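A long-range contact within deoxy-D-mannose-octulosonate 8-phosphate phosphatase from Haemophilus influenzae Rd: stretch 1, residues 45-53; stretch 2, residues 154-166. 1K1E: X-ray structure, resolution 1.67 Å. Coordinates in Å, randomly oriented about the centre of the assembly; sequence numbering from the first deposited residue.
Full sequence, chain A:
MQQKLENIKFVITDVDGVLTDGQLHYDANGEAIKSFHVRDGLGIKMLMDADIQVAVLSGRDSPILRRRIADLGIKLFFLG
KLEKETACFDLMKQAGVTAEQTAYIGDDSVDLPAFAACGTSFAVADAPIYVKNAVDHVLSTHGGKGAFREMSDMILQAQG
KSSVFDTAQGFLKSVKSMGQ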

# COMPACT_ATOMS: atom_id res chain seq x y z
N LYS A 45 21.76 6.50 6.32
CA LYS A 45 22.80 7.54 6.25
C LYS A 45 23.27 7.91 7.66
O LYS A 45 24.45 8.25 7.85
N MET A 46 22.33 7.94 8.61
CA MET A 46 22.69 8.31 9.98
C MET A 46 23.67 7.30 10.50
O MET A 46 24.62 7.64 11.18
N LEU A 47 23.43 6.03 10.20
CA LEU A 47 24.36 5.05 10.68
C LEU A 47 25.76 5.24 10.15
O LEU A 47 26.72 5.28 10.91
N MET A 48 25.85 5.38 8.84
CA MET A 48 27.15 5.52 8.21
C MET A 48 27.87 6.74 8.76
O MET A 48 29.09 6.72 9.01
N ASP A 49 27.12 7.82 8.96
CA ASP A 49 27.67 9.07 9.51
C ASP A 49 28.21 8.87 10.95
O ASP A 49 29.18 9.54 11.34
N ALA A 50 27.61 7.94 11.69
CA ALA A 50 27.97 7.66 13.07
C ALA A 50 28.99 6.50 13.14
O ALA A 50 29.10 5.85 14.20
N ASP A 51 29.67 6.26 12.02
CA ASP A 51 30.71 5.24 11.86
C ASP A 51 30.19 3.82 11.97
O ASP A 51 30.89 2.96 12.45
N ILE A 52 28.94 3.60 11.58
CA ILE A 52 28.44 2.22 11.60
C ILE A 52 28.16 1.86 10.15
O ILE A 52 27.26 2.46 9.51
N GLN A 53 28.89 0.90 9.60
CA GLN A 53 28.65 0.63 8.20
C GLN A 53 27.33 -0.09 7.97
O GLN A 53 26.81 -0.74 8.90
N MET A 154 17.35 3.01 17.45
CA MET A 154 17.64 2.30 18.72
C MET A 154 19.13 2.15 18.92
O MET A 154 19.66 2.39 20.03
N ILE A 155 19.81 1.72 17.85
CA ILE A 155 21.26 1.55 17.96
C ILE A 155 21.94 2.89 18.26
O ILE A 155 22.77 2.98 19.16
N LEU A 156 21.63 3.92 17.49
CA LEU A 156 22.24 5.23 17.72
C LEU A 156 21.93 5.79 19.10
O LEU A 156 22.79 6.44 19.75
N GLN A 157 20.71 5.57 19.58
CA GLN A 157 20.43 6.08 20.90
C GLN A 157 21.27 5.34 21.92
O GLN A 157 21.76 5.95 22.85
N ALA A 158 21.43 4.03 21.75
CA ALA A 158 22.24 3.24 22.68
C ALA A 158 23.68 3.75 22.73
O ALA A 158 24.29 3.71 23.79
N GLN A 159 24.20 4.23 21.59
CA GLN A 159 25.55 4.79 21.49
C GLN A 159 25.66 6.29 21.89
O GLN A 159 26.72 6.91 21.73
N GLY A 160 24.57 6.85 22.37
CA GLY A 160 24.53 8.26 22.80
C GLY A 160 24.58 9.27 21.66
O GLY A 160 25.01 10.44 21.82
N LYS A 161 24.17 8.80 20.48
CA LYS A 161 24.17 9.62 19.25
C LYS A 161 22.77 9.94 18.79
O LYS A 161 22.56 10.28 17.61
N SER A 162 21.81 9.87 19.70
CA SER A 162 20.43 10.15 19.30
C SER A 162 20.27 11.61 18.82
O SER A 162 19.38 11.91 18.02
N SER A 163 21.14 12.51 19.28
CA SER A 163 20.98 13.90 18.85
C SER A 163 20.95 14.16 17.33
O SER A 163 20.37 15.17 16.92
N VAL A 164 21.51 13.28 16.50
CA VAL A 164 21.48 13.45 15.04
C VAL A 164 20.03 13.32 14.54
O VAL A 164 19.64 13.91 13.52
N PHE A 165 19.21 12.56 15.25
CA PHE A 165 17.83 12.46 14.76
C PHE A 165 16.81 13.13 15.65
O PHE A 165 15.73 13.44 15.17
N ASP A 166 17.13 13.36 16.92
CA ASP A 166 16.13 13.98 17.77
C ASP A 166 16.27 15.45 18.04
O ASP A 166 15.52 15.99 18.84

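The carbonyl oxygen left free where a helix ends is a natural docking point for a lysine, and this contact supplies an unusually short example: Lys-161 NZ donates a hydrogen bond of only 2.5 Å to Ala-50 O. Ala-50 is the first residue to leave helical geometry after its helix, and Lys-161 follows directly on Gly-160, whose positive phi belongs to the Schellman motif that closes the other helix. Two helix ends, more than a hundred residues apart in sequence, are thus tied together. The lysine reaches across in an extended form, chi1 m and the remaining three angles t, so that its aliphatic shaft also lies against the small side chain beneath it, with Lys-161 CD 3.5 Å from Ala-50 CB. A water shares the same acceptor, donating to Ala-50 O at 2.6 Å and to Gln-159 OE1 at 3.1 Å, and so adds a second polar link between the stretches.

Behind this polar edge the packing is apolar, and Leu-156 (m, t) is its hub. Leu-156 CD2 sits 3.4 Å from Ala-50 CB, Leu-156 CD1 3.7 Å from Met-46 CB, and Leu-156 CG 3.9 Å from Leu-47 CD2; Leu-47, also m, t, starts sideways but brings its end closer. Ile-52 (m, t) points toward the second stretch and sets its CD1 3.9 Å from Ile-155 CG2 and 3.6 Å from Gln-159 OE1.

Met-46 covers the other flank. With chi1 m and chi2 and chi3 t, it stretches past Val-164 (p), where Met-46 CG and Val-164 CG1 are 4.2 Å apart, to place its CE 3.5 Å from Phe-165 CB. Met-46 CE also lies 3.5 Å from Val-164 O, a carbonyl buried here without a polar partner.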

# COMPACT_ATOMS: atom_id res chain seq x y z
CB LYS A 45 22.30 8.83 5.58
CG LYS A 45 21.67 8.62 4.21
CD LYS A 45 22.64 7.86 3.29
CE LYS A 45 23.96 8.63 3.03
NZ LYS A 45 24.97 7.76 2.32
CB MET A 46 21.43 8.39 10.85
CG MET A 46 20.65 9.62 10.56
SD MET A 46 19.06 9.58 11.33
CE MET A 46 18.62 11.45 11.28
CB LEU A 47 23.92 3.61 10.35
CG LEU A 47 22.64 3.09 11.06
CD1 LEU A 47 22.32 1.65 10.63
CD2 LEU A 47 22.85 3.09 12.60
CB MET A 48 26.89 5.60 6.71
CG MET A 48 26.22 4.32 6.17
SD MET A 48 25.91 4.24 4.35
CE MET A 48 25.97 5.79 4.00
CB ASP A 49 26.59 10.15 9.47
CG ASP A 49 27.01 11.47 10.12
OD1 ASP A 49 26.54 11.80 11.25
OD2 ASP A 49 27.82 12.20 9.49
CB ALA A 50 26.73 7.32 13.87
CB ASP A 51 31.81 5.44 12.92
CG ASP A 51 33.10 4.72 12.55
OD1 ASP A 51 33.78 4.22 13.48
OD2 ASP A 51 33.45 4.67 11.34
CB ILE A 52 27.17 2.18 12.40
CG1 ILE A 52 27.48 2.52 13.87
CG2 ILE A 52 26.52 0.80 12.17
CD1 ILE A 52 26.20 2.68 14.69
CB GLN A 53 29.78 -0.21 7.67
CG GLN A 53 31.14 0.49 7.86
CD GLN A 53 32.28 -0.48 7.49
OE1 GLN A 53 32.46 -0.82 6.32
NE2 GLN A 53 33.00 -0.94 8.48
CB MET A 154 17.05 0.88 18.71
CG MET A 154 15.56 0.80 18.85
SD MET A 154 15.07 -0.95 18.97
CE MET A 154 16.24 -1.51 20.13
CB ILE A 155 21.84 0.94 16.64
CG1 ILE A 155 21.23 -0.45 16.43
CG2 ILE A 155 23.39 0.89 16.73
CD1 ILE A 155 21.57 -1.13 15.09
CB LEU A 156 21.80 6.23 16.66
CG LEU A 156 22.36 5.92 15.26
CD1 LEU A 156 21.65 6.71 14.19
CD2 LEU A 156 23.86 6.23 15.24
CB GLN A 157 18.98 5.87 21.22
CG GLN A 157 18.65 6.28 22.62
CD GLN A 157 17.25 6.72 22.64
OE1 GLN A 157 16.91 7.79 22.09
NE2 GLN A 157 16.38 5.89 23.21
CB ALA A 158 22.22 1.76 22.30
CB GLN A 159 26.07 4.55 20.05
CG GLN A 159 26.11 3.00 19.79
CD GLN A 159 26.85 2.57 18.56
OE1 GLN A 159 27.54 3.35 17.98
NE2 GLN A 159 26.70 1.30 18.16
CB LYS A 161 24.90 8.88 18.13
CG LYS A 161 26.30 8.42 18.54
CD LYS A 161 26.95 7.60 17.39
CE LYS A 161 28.50 7.49 17.54
NZ LYS A 161 29.27 6.56 16.61
CB SER A 162 19.45 9.90 20.47
OG SER A 162 19.36 11.02 21.34
CB SER A 163 22.04 14.83 19.53
OG SER A 163 23.32 14.66 18.94
CB VAL A 164 22.40 12.38 14.34
CG1 VAL A 164 21.74 10.98 14.39
CG2 VAL A 164 22.70 12.77 12.90
CB PHE A 165 17.42 11.00 14.51
CG PHE A 165 17.43 10.12 15.73
CD1 PHE A 165 16.47 10.25 16.71
CD2 PHE A 165 18.38 9.09 15.84
CE1 PHE A 165 16.44 9.35 17.80
CE2 PHE A 165 18.32 8.19 16.95
CZ PHE A 165 17.35 8.35 17.89
CB ASP A 166 15.94 13.23 19.08
CG ASP A 166 17.13 13.30 20.00
OD1 ASP A 166 17.17 12.46 20.91
OD2 ASP A 166 18.00 14.16 19.81
O HOH W 1 29.75 3.90 15.87